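Local coordinates for protein yesU (Bacillus subtilis, PDB 1OQ1) that is of unknown function but folds as a galectin-like beta sandwich of the concanavalin clan, a fold common among carbohydrate-binding proteins, at residues E90-F93 against K99-G102; F120-K123 against E127-F130; W184-D187 against P193-T196. One frame throughout, in Å; residues are numbered along the deposited sequence.

Contact 1: E90-F93 against K99-G102; sequences EDLF and KRTG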
loop_
_atom_site.group_PDB
_atom_site.type_symbol
_atom_site.label_atom_id
_atom_site.label_comp_id
_atom_site.label_asym_id
_atom_site.label_seq_id
_atom_site.Cartn_x
_atom_site.Cartn_y
_atom_site.Cartn_z
ATOM N N GLU A 90 -1.550 10.740 16.487
ATOM C CA GLU A 90 -2.341 9.713 17.153
ATOM C C GLU A 90 -2.242 8.366 16.443
ATOM O O GLU A 90 -1.998 8.298 15.231
ATOM C CB GLU A 90 -3.822 10.114 17.218
ATOM C CG GLU A 90 -4.088 11.495 17.785
ATOM C CD GLU A 90 -4.281 12.539 16.704
ATOM O OE1 GLU A 90 -3.468 12.576 15.755
ATOM O OE2 GLU A 90 -5.246 13.326 16.804
ATOM N N ASP A 91 -2.423 7.294 17.210
ATOM C CA ASP A 91 -2.412 5.950 16.652
ATOM C C ASP A 91 -3.568 5.944 15.658
ATOM O O ASP A 91 -4.654 6.442 15.962
ATOM C CB ASP A 91 -2.680 4.916 17.745
ATOM C CG ASP A 91 -2.683 3.500 17.214
ATOM O OD1 ASP A 91 -1.584 2.927 17.043
ATOM O OD2 ASP A 91 -3.781 2.963 16.955
ATOM N N LEU A 92 -3.352 5.378 14.478
ATOM C CA LEU A 92 -4.400 5.359 13.464
ATOM C C LEU A 92 -5.743 4.812 13.950
ATOM O O LEU A 92 -6.785 5.097 13.358
ATOM C CB LEU A 92 -3.946 4.542 12.255
ATOM C CG LEU A 92 -4.682 4.876 10.960
ATOM C CD1 LEU A 92 -4.306 6.286 10.516
ATOM C CD2 LEU A 92 -4.305 3.881 9.888
ATOM N N PHE A 93 -5.730 4.032 15.025
ATOM C CA PHE A 93 -6.976 3.458 15.515
ATOM C C PHE A 93 -7.473 4.061 16.822
ATOM O O PHE A 93 -8.364 3.510 17.473
ATOM C CB PHE A 93 -6.822 1.942 15.629
ATOM C CG PHE A 93 -6.369 1.298 14.348
ATOM C CD1 PHE A 93 -7.115 1.447 13.181
ATOM C CD2 PHE A 93 -5.172 0.594 14.290
ATOM C CE1 PHE A 93 -6.672 0.908 11.974
ATOM C CE2 PHE A 93 -4.720 0.052 13.084
ATOM C CZ PHE A 93 -5.473 0.211 11.928
ATOM N N LYS A 99 -14.352 8.224 12.134
ATOM C CA LYS A 99 -14.557 6.887 11.591
ATOM C C LYS A 99 -14.244 6.879 10.103
ATOM O O LYS A 99 -14.486 7.860 9.402
ATOM C CB LYS A 99 -16.008 6.444 11.808
ATOM C CG LYS A 99 -16.402 6.347 13.269
ATOM C CD LYS A 99 -17.911 6.240 13.457
ATOM C CE LYS A 99 -18.466 4.936 12.928
ATOM N NZ LYS A 99 -19.913 4.817 13.261
ATOM N N ARG A 100 -13.705 5.764 9.626
ATOM C CA ARG A 100 -13.366 5.622 8.220
ATOM C C ARG A 100 -14.101 4.406 7.673
ATOM O O ARG A 100 -14.277 3.408 8.380
ATOM C CB ARG A 100 -11.850 5.467 8.062
ATOM C CG ARG A 100 -11.058 6.675 8.559
ATOM C CD ARG A 100 -9.573 6.463 8.328
ATOM N NE ARG A 100 -9.108 5.289 9.057
ATOM C CZ ARG A 100 -8.560 5.320 10.265
ATOM N NH1 ARG A 100 -8.384 6.475 10.897
ATOM N NH2 ARG A 100 -8.217 4.182 10.858
ATOM N N THR A 101 -14.527 4.493 6.417
ATOM C CA THR A 101 -15.294 3.429 5.784
ATOM C C THR A 101 -14.795 3.016 4.402
ATOM O O THR A 101 -15.534 2.409 3.630
ATOM C CB THR A 101 -16.766 3.852 5.641
ATOM O OG1 THR A 101 -16.849 4.993 4.775
ATOM C CG2 THR A 101 -17.348 4.217 6.995
ATOM N N GLY A 102 -13.545 3.336 4.088
ATOM C CA GLY A 102 -13.012 2.970 2.792
ATOM C C GLY A 102 -13.285 3.990 1.702
ATOM O O GLY A 102 -12.940 3.763 0.540
#

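Contact 2: F120-K123 against E127-F130; sequences FRRK and ERAF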
loop_
_atom_site.group_PDB
_atom_site.type_symbol
_atom_site.label_atom_id
_atom_site.label_comp_id
_atom_site.label_asym_id
_atom_site.label_seq_id
_atom_site.Cartn_x
_atom_site.Cartn_y
_atom_site.Cartn_z
ATOM N N PHE A 120 -1.193 -1.094 -10.407
ATOM C CA PHE A 120 -2.250 -1.811 -11.115
ATOM C C PHE A 120 -3.466 -0.880 -11.111
ATOM O O PHE A 120 -4.552 -1.237 -10.645
ATOM C CB PHE A 120 -2.623 -3.135 -10.443
ATOM C CG PHE A 120 -3.438 -4.045 -11.334
ATOM C CD1 PHE A 120 -2.821 -4.793 -12.334
ATOM C CD2 PHE A 120 -4.822 -4.100 -11.219
ATOM C CE1 PHE A 120 -3.570 -5.583 -13.212
ATOM C CE2 PHE A 120 -5.586 -4.887 -12.093
ATOM C CZ PHE A 120 -4.958 -5.629 -13.092
ATOM N N ARG A 121 -3.264 0.334 -11.612
ATOM C CA ARG A 121 -4.335 1.322 -11.671
ATOM C C ARG A 121 -5.112 1.024 -12.943
ATOM O O ARG A 121 -4.787 1.546 -14.010
ATOM C CB ARG A 121 -3.740 2.729 -11.728
ATOM C CG ARG A 121 -2.730 3.002 -10.625
ATOM C CD ARG A 121 -2.113 4.388 -10.754
ATOM N NE ARG A 121 -3.099 5.449 -10.564
ATOM C CZ ARG A 121 -3.550 6.249 -11.526
ATOM N NH1 ARG A 121 -3.113 6.124 -12.776
ATOM N NH2 ARG A 121 -4.441 7.185 -11.233
ATOM N N ARG A 122 -6.131 0.175 -12.826
ATOM C CA ARG A 122 -6.919 -0.230 -13.984
ATOM C C ARG A 122 -8.432 -0.147 -13.750
ATOM O O ARG A 122 -9.191 -0.924 -14.325
ATOM C CB ARG A 122 -6.554 -1.673 -14.367
ATOM C CG ARG A 122 -5.059 -2.001 -14.299
ATOM C CD ARG A 122 -4.239 -1.253 -15.351
ATOM N NE ARG A 122 -2.810 -1.337 -15.050
ATOM C CZ ARG A 122 -2.036 -2.380 -15.331
ATOM N NH1 ARG A 122 -2.539 -3.447 -15.941
ATOM N NH2 ARG A 122 -0.756 -2.367 -14.971
ATOM N N LYS A 123 -8.867 0.789 -12.916
ATOM C CA LYS A 123 -10.287 0.946 -12.617
ATOM C C LYS A 123 -11.038 1.687 -13.724
ATOM O O LYS A 123 -12.134 1.280 -14.113
ATOM C CB LYS A 123 -10.460 1.690 -11.286
ATOM C CG LYS A 123 -11.884 2.156 -10.973
ATOM C CD LYS A 123 -12.855 0.991 -10.795
ATOM C CE LYS A 123 -14.253 1.509 -10.471
ATOM N NZ LYS A 123 -15.228 0.412 -10.219
ATOM N N GLU A 127 -7.125 5.368 -16.919
ATOM C CA GLU A 127 -6.023 4.732 -16.217
ATOM C C GLU A 127 -5.486 3.562 -17.033
ATOM O O GLU A 127 -4.278 3.383 -17.158
ATOM C CB GLU A 127 -6.478 4.252 -14.839
ATOM C CG GLU A 127 -7.070 5.358 -13.981
ATOM C CD GLU A 127 -7.582 4.859 -12.651
ATOM O OE1 GLU A 127 -7.987 3.680 -12.578
ATOM O OE2 GLU A 127 -7.601 5.649 -11.679
ATOM N N ARG A 128 -6.386 2.772 -17.601
ATOM C CA ARG A 128 -5.956 1.632 -18.400
ATOM C C ARG A 128 -5.247 2.056 -19.688
ATOM O O ARG A 128 -4.454 1.297 -20.240
ATOM C CB ARG A 128 -7.150 0.731 -18.731
ATOM C CG ARG A 128 -7.759 0.055 -17.509
ATOM C CD ARG A 128 -8.729 -1.047 -17.912
ATOM N NE ARG A 128 -9.928 -0.530 -18.567
ATOM C CZ ARG A 128 -10.985 -0.036 -17.928
ATOM N NH1 ARG A 128 -11.008 0.012 -16.601
ATOM N NH2 ARG A 128 -12.028 0.408 -18.619
ATOM N N ALA A 129 -5.518 3.273 -20.150
ATOM C CA ALA A 129 -4.917 3.787 -21.383
ATOM C C ALA A 129 -3.445 4.193 -21.255
ATOM O O ALA A 129 -2.739 4.320 -22.255
ATOM C CB ALA A 129 -5.739 4.971 -21.900
ATOM N N PHE A 130 -2.986 4.411 -20.031
ATOM C CA PHE A 130 -1.596 4.796 -19.802
ATOM C C PHE A 130 -1.297 4.279 -18.409
ATOM O O PHE A 130 -1.661 4.898 -17.408
ATOM C CB PHE A 130 -1.445 6.313 -19.858
ATOM C CG PHE A 130 -0.021 6.767 -19.984
ATOM C CD1 PHE A 130 0.697 6.516 -21.148
ATOM C CD2 PHE A 130 0.605 7.438 -18.941
ATOM C CE1 PHE A 130 2.018 6.926 -21.268
ATOM C CE2 PHE A 130 1.936 7.852 -19.058
ATOM C CZ PHE A 130 2.637 7.596 -20.218
HETATM O O HOH W 1 -2.648 3.531 -14.812
HETATM O O HOH W 2 -14.371 1.107 -16.607
#

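Contact 3: W184-D187 against P193-T196; sequences WMDD and PVLT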
loop_
_atom_site.group_PDB
_atom_site.type_symbol
_atom_site.label_atom_id
_atom_site.label_comp_id
_atom_site.label_asym_id
_atom_site.label_seq_id
_atom_site.Cartn_x
_atom_site.Cartn_y
_atom_site.Cartn_z
ATOM N N TRP A 184 11.482 8.933 -4.685
ATOM C CA TRP A 184 11.176 10.297 -4.286
ATOM C C TRP A 184 11.918 10.709 -3.029
ATOM O O TRP A 184 12.185 9.884 -2.158
ATOM C CB TRP A 184 9.669 10.405 -4.044
ATOM C CG TRP A 184 9.182 11.744 -3.588
ATOM C CD1 TRP A 184 9.290 12.929 -4.258
ATOM C CD2 TRP A 184 8.427 12.020 -2.403
ATOM N NE1 TRP A 184 8.644 13.923 -3.568
ATOM C CE2 TRP A 184 8.104 13.393 -2.427
ATOM C CE3 TRP A 184 7.988 11.238 -1.325
ATOM C CZ2 TRP A 184 7.355 14.006 -1.414
ATOM C CZ3 TRP A 184 7.243 11.849 -0.317
ATOM C CH2 TRP A 184 6.935 13.218 -0.372
HETATM N N MSE A 185 12.266 11.988 -2.947
HETATM C CA MSE A 185 12.941 12.509 -1.762
HETATM C C MSE A 185 12.163 13.726 -1.291
HETATM O O MSE A 185 12.233 14.795 -1.903
HETATM C CB MSE A 185 14.389 12.908 -2.067
HETATM C CG MSE A 185 15.142 13.491 -0.867
HETATM SE SE MSE A 185 15.358 12.255 0.627
HETATM C CE MSE A 185 16.888 11.270 -0.022
ATOM N N ASP A 186 11.409 13.544 -0.212
ATOM C CA ASP A 186 10.604 14.603 0.386
ATOM C C ASP A 186 11.569 15.573 1.060
ATOM O O ASP A 186 12.362 15.154 1.900
ATOM C CB ASP A 186 9.666 13.998 1.437
ATOM C CG ASP A 186 8.645 14.992 1.964
ATOM O OD1 ASP A 186 8.753 16.195 1.652
ATOM O OD2 ASP A 186 7.731 14.563 2.697
ATOM N N ASP A 187 11.509 16.855 0.701
ATOM C CA ASP A 187 12.406 17.838 1.310
ATOM C C ASP A 187 11.865 18.341 2.643
ATOM O O ASP A 187 12.565 19.038 3.376
ATOM C CB ASP A 187 12.655 19.029 0.372
ATOM C CG ASP A 187 11.384 19.765 -0.005
ATOM O OD1 ASP A 187 10.402 19.715 0.761
ATOM O OD2 ASP A 187 11.374 20.414 -1.073
ATOM N N PRO A 193 5.897 18.517 6.870
ATOM C CA PRO A 193 6.976 17.722 7.459
ATOM C C PRO A 193 7.026 16.294 6.920
ATOM O O PRO A 193 6.011 15.723 6.524
ATOM C CB PRO A 193 6.653 17.756 8.949
ATOM C CG PRO A 193 5.999 19.095 9.114
ATOM C CD PRO A 193 5.081 19.150 7.920
ATOM N N VAL A 194 8.222 15.728 6.911
ATOM C CA VAL A 194 8.417 14.366 6.444
ATOM C C VAL A 194 7.671 13.410 7.375
ATOM O O VAL A 194 7.706 13.576 8.602
ATOM C CB VAL A 194 9.928 14.009 6.439
ATOM C CG1 VAL A 194 10.115 12.522 6.241
ATOM C CG2 VAL A 194 10.647 14.783 5.331
ATOM N N LEU A 195 6.984 12.425 6.801
ATOM C CA LEU A 195 6.265 11.439 7.602
ATOM C C LEU A 195 7.272 10.380 8.038
ATOM O O LEU A 195 8.228 10.093 7.320
ATOM C CB LEU A 195 5.126 10.809 6.798
ATOM C CG LEU A 195 4.070 11.822 6.339
ATOM C CD1 LEU A 195 2.904 11.091 5.682
ATOM C CD2 LEU A 195 3.587 12.632 7.541
ATOM N N THR A 196 7.061 9.798 9.210
ATOM C CA THR A 196 8.008 8.820 9.722
ATOM C C THR A 196 7.433 7.427 9.944
ATOM O O THR A 196 7.450 6.594 9.038
ATOM C CB THR A 196 8.651 9.338 11.034
ATOM O OG1 THR A 196 7.630 9.596 12.010
ATOM C CG2 THR A 196 9.421 10.635 10.770
HETATM O O HOH W 3 7.232 12.087 3.861
#

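Contact 1: E90-F93 against K99-G102
The guanidinium of Arg-100 lies against the side chain of Leu-92, with NH2 3.6 Å from Leu-92 CG and the leucine methyl CD2 over one face of the guanidinium. The two side chains cross at about a right angle, and the arginine ends at the leucine's own carbonyl. Both terminal nitrogens close on that one oxygen, an end-on grip in which Arg-100 NH2 is 3.0 Å and Arg-100 NH1 3.2 Å from Leu-92 O. The oxygen sits in the guanidinium plane, yet the two donors reach it differently: NH1 arrives in the carbonyl plane, NH2 from well above it. Phe-93 meets the same group at its edge, its CD1 3.8 Å from Arg-100 NH2, with ring and guanidinium planes 54° apart. A bend at chi3 (-61°) directs the guanidinium, NH1 and NH2 leading, at Leu-92 O.

NH2 also forms a salt bridge to Glu-28, so the charge is shared between a carboxylate and a backbone oxygen, which probably fixes the rotation of the guanidinium. On the leucine side the chain is folded by an Asx turn, Phe-93 N donating to Asp-91 OD2 over 2.9 Å, while Asp-91 OD1 pairs with Lys-199. Within the loop between strand 76-86 and helix 105-108 of the galectin-like fold, an arginine from one part thus binds a main-chain carbonyl of the other.

Contact 2: F120-K123 against E127-F130
Arg-128 of helix 125-128 sets NH1 between the carbonyls of Arg-122 and Lys-123 in the segment 120-123. In these hydrogen bonds NH1 is 3.1 Å from Arg-122 O and, in a weak, bent bond, 3.0 Å from Lys-123 O. Both oxygens lie at the guanidinium edge, near its plane, and the first is approached from above its carbonyl plane. Glu-127 OE1 accepts a hydrogen bond from Tyr-124 N and a weak one from Lys-123 N at 3.0 Å. CG of Glu-127 stands anti to the carbonyl carbon (chi1 -56°) and the extended chain beyond it carries the carboxylate to these amides.

The charge pair is of another kind: Glu-127 OE2 rides over a face of the Arg-121 guanidinium, 3.5 Å from NH2, and no N-H points at it. Water 1 joins the main chains, 3.0 Å from Arg-121 O and 2.9 Å from Glu-127 O. The aliphatic part of Arg-128 packs on Arg-122, its CG 3.8 Å from Arg-122 CB.

One good direct bond, two weak ones and a water bridge therefore link the segments, mostly through main-chain atoms, and the Arg-121 to Glu-127 pair adds electrostatic attraction without a directed bond.

Contact 3: W184-D187 against P193-T196
Asp-186, just past strand 179-185, faces Val-194 in the loop that follows. At the root of the side chain, CB is 4.1 Å from Val-194 CG2. One bond further, Asp-186 CG comes to 3.9 Å from the same CG2, so one valine branch rests against the carboxylate carbon. This follows from CG standing anti to the backbone N (chi1 -171°), which sends the acid across toward the loop. The two side chains slide past each other in opposite directions.

Behind the aspartate, the backbone N of Asp-186 sits over the centre of the Trp-184 ring, and that indole packs on Leu-115, Leu-135 and Ala-144 from the facing sheet: this edge of the galectin-like sandwich is where the strand of one sheet gives way to the loop that leads into strand 199-205 of the other.

At the tip the two oxygens part company. OD1 turns back to its own segment's continuation and accepts from Gly-188 N. OD2 lies 3.8 Å from Val-194 CA, also touches Val-194 CG2 at 3.9 Å, and makes no direct hydrogen bond to 193-196; water 3 spans the interval, 2.8 Å from Asp-186 OD2 and 3.0 Å from Leu-195 N, donating a hydrogen bond to the carboxylate and accepting one from the amide. A salt bridge joins OD2 to Lys-137, whose NZ also bonds to Pro-193 O.

In the fold
From the N terminus, strand 76-86 runs out into the loop that contact 1 closes, with five residues between its segments, before helix 105-108. The chain then re-enters the same sheet as strand 112-122, and contact 2 closes the short connection through helix 125-128 on the way to strand 132-138. Contact 3 comes last, tying the end of strand 179-185 of the other sheet to the loop that leads to strand 199-205. The three follow in series, with none nested or crossing. Their centres lie about 22 to 28 Å apart and none touches another. Contacts 1 and 2 lie in connections between successive strands of one sheet, whereas contact 3 lies in the passage from one sheet to the other.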